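ZmpA Glycopeptidase (PDB 6XSX) is a bacterial glycopeptidase whose M60 metalloprotease catalytic module, the part modelled here, probably cleaves the protein backbone of glycosylated substrates. Local coordinates at residues 362-373 / 389-398. Sequence-based numbering, arbitrary orientation.
Sequences DKTFWPRFEQEF and AWVMAASDVF. With EDO (1,2-ethanediol), chain G.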
# COMPACT_ATOMS: atom_id res chain seq x y z
N ASP A 362 6.04 15.89 9.16
CA ASP A 362 7.16 15.13 9.70
C ASP A 362 7.01 13.67 9.28
O ASP A 362 6.19 12.92 9.82
CB ASP A 362 7.22 15.28 11.23
CG ASP A 362 8.43 14.65 11.90
OD1 ASP A 362 9.01 13.69 11.33
OD2 ASP A 362 8.78 15.11 12.99
N LYS A 363 7.88 13.28 8.34
CA LYS A 363 7.87 11.98 7.69
C LYS A 363 8.11 10.83 8.67
O LYS A 363 7.89 9.68 8.31
CB LYS A 363 8.90 11.97 6.56
CG LYS A 363 10.35 12.03 7.02
CD LYS A 363 11.29 12.19 5.86
CE LYS A 363 12.68 11.70 6.18
NZ LYS A 363 13.53 11.65 4.97
N THR A 364 8.55 11.13 9.91
CA THR A 364 8.73 10.09 10.92
C THR A 364 7.42 9.75 11.64
O THR A 364 7.40 8.86 12.49
CB THR A 364 9.80 10.44 11.97
OG1 THR A 364 9.34 11.51 12.81
CG2 THR A 364 11.16 10.75 11.39
N PHE A 365 6.34 10.46 11.32
CA PHE A 365 5.10 10.30 12.07
C PHE A 365 4.52 8.90 11.89
O PHE A 365 4.25 8.21 12.88
CB PHE A 365 4.07 11.37 11.69
CG PHE A 365 2.66 11.09 12.17
CD1 PHE A 365 2.37 11.00 13.53
CD2 PHE A 365 1.62 10.92 11.27
CE1 PHE A 365 1.08 10.74 13.96
CE2 PHE A 365 0.33 10.65 11.71
CZ PHE A 365 0.06 10.55 13.06
N TRP A 366 4.28 8.49 10.64
CA TRP A 366 3.45 7.31 10.40
C TRP A 366 4.06 6.04 11.01
O TRP A 366 3.38 5.33 11.74
CB TRP A 366 3.09 7.14 8.91
CG TRP A 366 1.99 6.14 8.73
CD1 TRP A 366 2.06 4.93 8.10
CD2 TRP A 366 0.65 6.24 9.26
NE1 TRP A 366 0.85 4.28 8.18
CE2 TRP A 366 -0.02 5.06 8.90
CE3 TRP A 366 -0.04 7.22 9.99
CZ2 TRP A 366 -1.36 4.84 9.24
CZ3 TRP A 366 -1.35 6.99 10.34
CH2 TRP A 366 -2.01 5.81 9.97
N PRO A 367 5.35 5.70 10.76
CA PRO A 367 5.95 4.50 11.34
C PRO A 367 5.75 4.43 12.86
O PRO A 367 5.37 3.39 13.41
CB PRO A 367 7.43 4.56 10.92
CG PRO A 367 7.63 5.98 10.40
CD PRO A 367 6.28 6.42 9.88
N ARG A 368 5.94 5.58 13.53
CA ARG A 368 5.82 5.67 14.98
C ARG A 368 4.35 5.51 15.40
O ARG A 368 4.07 4.84 16.38
CB ARG A 368 6.46 6.95 15.50
CG ARG A 368 7.95 7.07 15.21
CD ARG A 368 8.55 8.37 15.74
NE ARG A 368 8.34 8.40 17.19
CZ ARG A 368 8.25 9.48 17.96
NH1 ARG A 368 8.35 10.70 17.44
NH2 ARG A 368 8.05 9.34 19.25
N PHE A 369 3.43 6.13 14.64
CA PHE A 369 2.01 5.99 14.91
C PHE A 369 1.59 4.52 14.79
O PHE A 369 0.96 3.98 15.70
CB PHE A 369 1.20 6.93 14.01
CG PHE A 369 -0.28 7.02 14.25
CD1 PHE A 369 -0.81 7.91 15.17
CD2 PHE A 369 -1.17 6.24 13.52
CE1 PHE A 369 -2.17 8.02 15.37
CE2 PHE A 369 -2.54 6.34 13.72
CZ PHE A 369 -3.04 7.23 14.64
N GLU A 370 1.98 3.87 13.68
CA GLU A 370 1.70 2.45 13.47
C GLU A 370 2.27 1.61 14.61
O GLU A 370 1.62 0.67 15.06
CB GLU A 370 2.24 1.94 12.12
CG GLU A 370 1.38 2.30 10.92
CD GLU A 370 -0.13 2.11 11.07
OE1 GLU A 370 -0.69 1.31 10.31
OE2 GLU A 370 -0.73 2.80 11.91
N GLN A 371 3.50 1.94 15.05
CA GLN A 371 4.16 1.23 16.14
C GLN A 371 3.33 1.31 17.43
O GLN A 371 3.19 0.30 18.13
CB GLN A 371 5.58 1.74 16.37
CG GLN A 371 6.60 1.19 15.39
CD GLN A 371 7.91 1.93 15.49
OE1 GLN A 371 7.98 3.01 16.08
NE2 GLN A 371 8.96 1.37 14.90
N GLU A 372 2.75 2.48 17.72
CA GLU A 372 1.94 2.62 18.92
C GLU A 372 0.73 1.69 18.89
O GLU A 372 0.41 1.06 19.90
CB GLU A 372 1.46 4.05 19.15
CG GLU A 372 2.59 4.99 19.56
CD GLU A 372 3.18 4.69 20.93
OE1 GLU A 372 2.40 4.53 21.88
OE2 GLU A 372 4.41 4.62 21.03
N PHE A 373 0.06 1.63 17.73
CA PHE A 373 -1.16 0.84 17.61
C PHE A 373 -0.85 -0.66 17.58
O PHE A 373 -1.69 -1.48 17.95
CB PHE A 373 -2.00 1.31 16.41
CG PHE A 373 -2.94 2.43 16.77
CD1 PHE A 373 -2.58 3.75 16.56
CD2 PHE A 373 -4.16 2.16 17.39
CE1 PHE A 373 -3.43 4.79 16.93
CE2 PHE A 373 -5.01 3.20 17.76
CZ PHE A 373 -4.64 4.51 17.52
N ALA A 389 -8.71 8.07 20.09
CA ALA A 389 -7.45 7.39 20.31
C ALA A 389 -6.36 7.92 19.37
O ALA A 389 -5.21 8.04 19.77
CB ALA A 389 -7.62 5.89 20.20
N TRP A 390 -6.74 8.24 18.12
CA TRP A 390 -5.80 8.81 17.17
C TRP A 390 -5.23 10.11 17.73
O TRP A 390 -4.03 10.38 17.60
CB TRP A 390 -6.48 9.11 15.83
CG TRP A 390 -6.96 7.95 15.03
CD1 TRP A 390 -6.70 6.62 15.23
CD2 TRP A 390 -7.76 8.03 13.83
NE1 TRP A 390 -7.31 5.87 14.25
CE2 TRP A 390 -7.96 6.71 13.38
CE3 TRP A 390 -8.32 9.08 13.10
CZ2 TRP A 390 -8.70 6.42 12.23
CZ3 TRP A 390 -9.05 8.80 11.97
CH2 TRP A 390 -9.24 7.48 11.55
N VAL A 391 -6.11 10.92 18.33
CA VAL A 391 -5.72 12.24 18.79
C VAL A 391 -4.67 12.07 19.89
O VAL A 391 -3.69 12.80 19.93
CB VAL A 391 -6.93 13.04 19.30
CG1 VAL A 391 -6.50 14.36 19.95
CG2 VAL A 391 -7.93 13.29 18.20
N MET A 392 -4.89 11.07 20.75
CA MET A 392 -4.04 10.83 21.90
C MET A 392 -2.70 10.26 21.45
O MET A 392 -1.65 10.72 21.90
CB MET A 392 -4.71 9.91 22.92
CG MET A 392 -5.84 10.61 23.65
SD MET A 392 -6.66 9.60 24.90
CE MET A 392 -7.46 8.35 23.89
N ALA A 393 -2.76 9.26 20.56
CA ALA A 393 -1.58 8.57 20.04
C ALA A 393 -0.71 9.53 19.22
O ALA A 393 0.51 9.55 19.39
CB ALA A 393 -1.97 7.34 19.26
N ALA A 394 -1.34 10.31 18.34
CA ALA A 394 -0.63 11.29 17.53
C ALA A 394 -0.01 12.35 18.45
O ALA A 394 1.10 12.81 18.21
CB ALA A 394 -1.55 11.90 16.49
N SER A 395 -0.74 12.73 19.51
CA SER A 395 -0.23 13.70 20.46
C SER A 395 1.03 13.18 21.15
O SER A 395 2.00 13.92 21.26
CB SER A 395 -1.29 14.12 21.45
OG SER A 395 -2.29 14.91 20.82
N ASP A 396 1.00 11.92 21.61
CA ASP A 396 2.16 11.29 22.24
C ASP A 396 3.35 11.24 21.28
O ASP A 396 4.47 11.55 21.67
CB ASP A 396 1.85 9.87 22.73
CG ASP A 396 0.89 9.79 23.91
OD1 ASP A 396 0.97 10.67 24.80
OD2 ASP A 396 0.08 8.84 23.93
N VAL A 397 3.11 10.80 20.04
CA VAL A 397 4.18 10.68 19.06
C VAL A 397 4.88 12.03 18.88
O VAL A 397 6.11 12.10 18.82
CB VAL A 397 3.67 10.10 17.72
CG1 VAL A 397 4.68 10.29 16.59
CG2 VAL A 397 3.29 8.63 17.84
N PHE A 398 4.10 13.11 18.79
CA PHE A 398 4.67 14.42 18.49
C PHE A 398 5.15 15.14 19.75
O PHE A 398 5.94 16.06 19.65
CB PHE A 398 3.68 15.30 17.73
CG PHE A 398 3.79 15.23 16.22
CD1 PHE A 398 4.72 16.00 15.54
CD2 PHE A 398 2.97 14.39 15.49
CE1 PHE A 398 4.83 15.92 14.15
CE2 PHE A 398 3.07 14.32 14.10
CZ PHE A 398 4.00 15.09 13.44
C1 EDO G . 6.78 12.59 14.67
O1 EDO G . 7.59 11.45 14.90
C2 EDO G . 7.10 13.70 15.61
O2 EDO G . 8.48 13.81 15.87
O HOH W 1 7.52 11.04 21.59
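D362 OD1 takes two bonds from T364, OG1 at 2.7 Å and the backbone N at 3.0 Å, both arriving from the same face of the carboxylate; the second caps the turn that leads into helix 365-375. D362 also lays its CB against the F398 ring of the other helix. An ethanediol, probably from the crystallisation liquor, fills the junction: its O1 is held by T364 OG1 and R368 NH1, O2 bonds to D362 OD2, and C2 lies over one face of F398. R368 bends at chi3 (59°), which brings its guanidinium over V397 CG1 and puts NH1 3.0 Å from V397 O. A water accepts from R368 NH2 and donates to D396 O, linking the two helices beside V397.

Beneath the polar edge V397 is a knob in the hole formed by F365, R368, F369 and E372; its CG1 meets the F365 ring at the edge, while CG2 reaches E372 CG at 4.1 Å. F365 CD1 also touches F398 CE2 at 3.4 Å, the planes of these rings inclined by 32°. Further along, F369 directs its edge toward the face of the W390 pyrrole ring in an offset edge-to-face pair, CZ being 3.8 Å from W390 CD1. F373 CZ comes to the indole edge at that same CD1, completing an aromatic cluster, and A393 CB packs against both phenylalanines.

The small A393 and A394 side chains lie where segments 365-373 and 389-398 pass, their axes 9.7 Å apart at closest and their directions at 123°. Within this helical part of the M60 module, helix 347-361 packs against F365 and F398, helix 403-408 backs A394, and T293 bonds to W390 NE1.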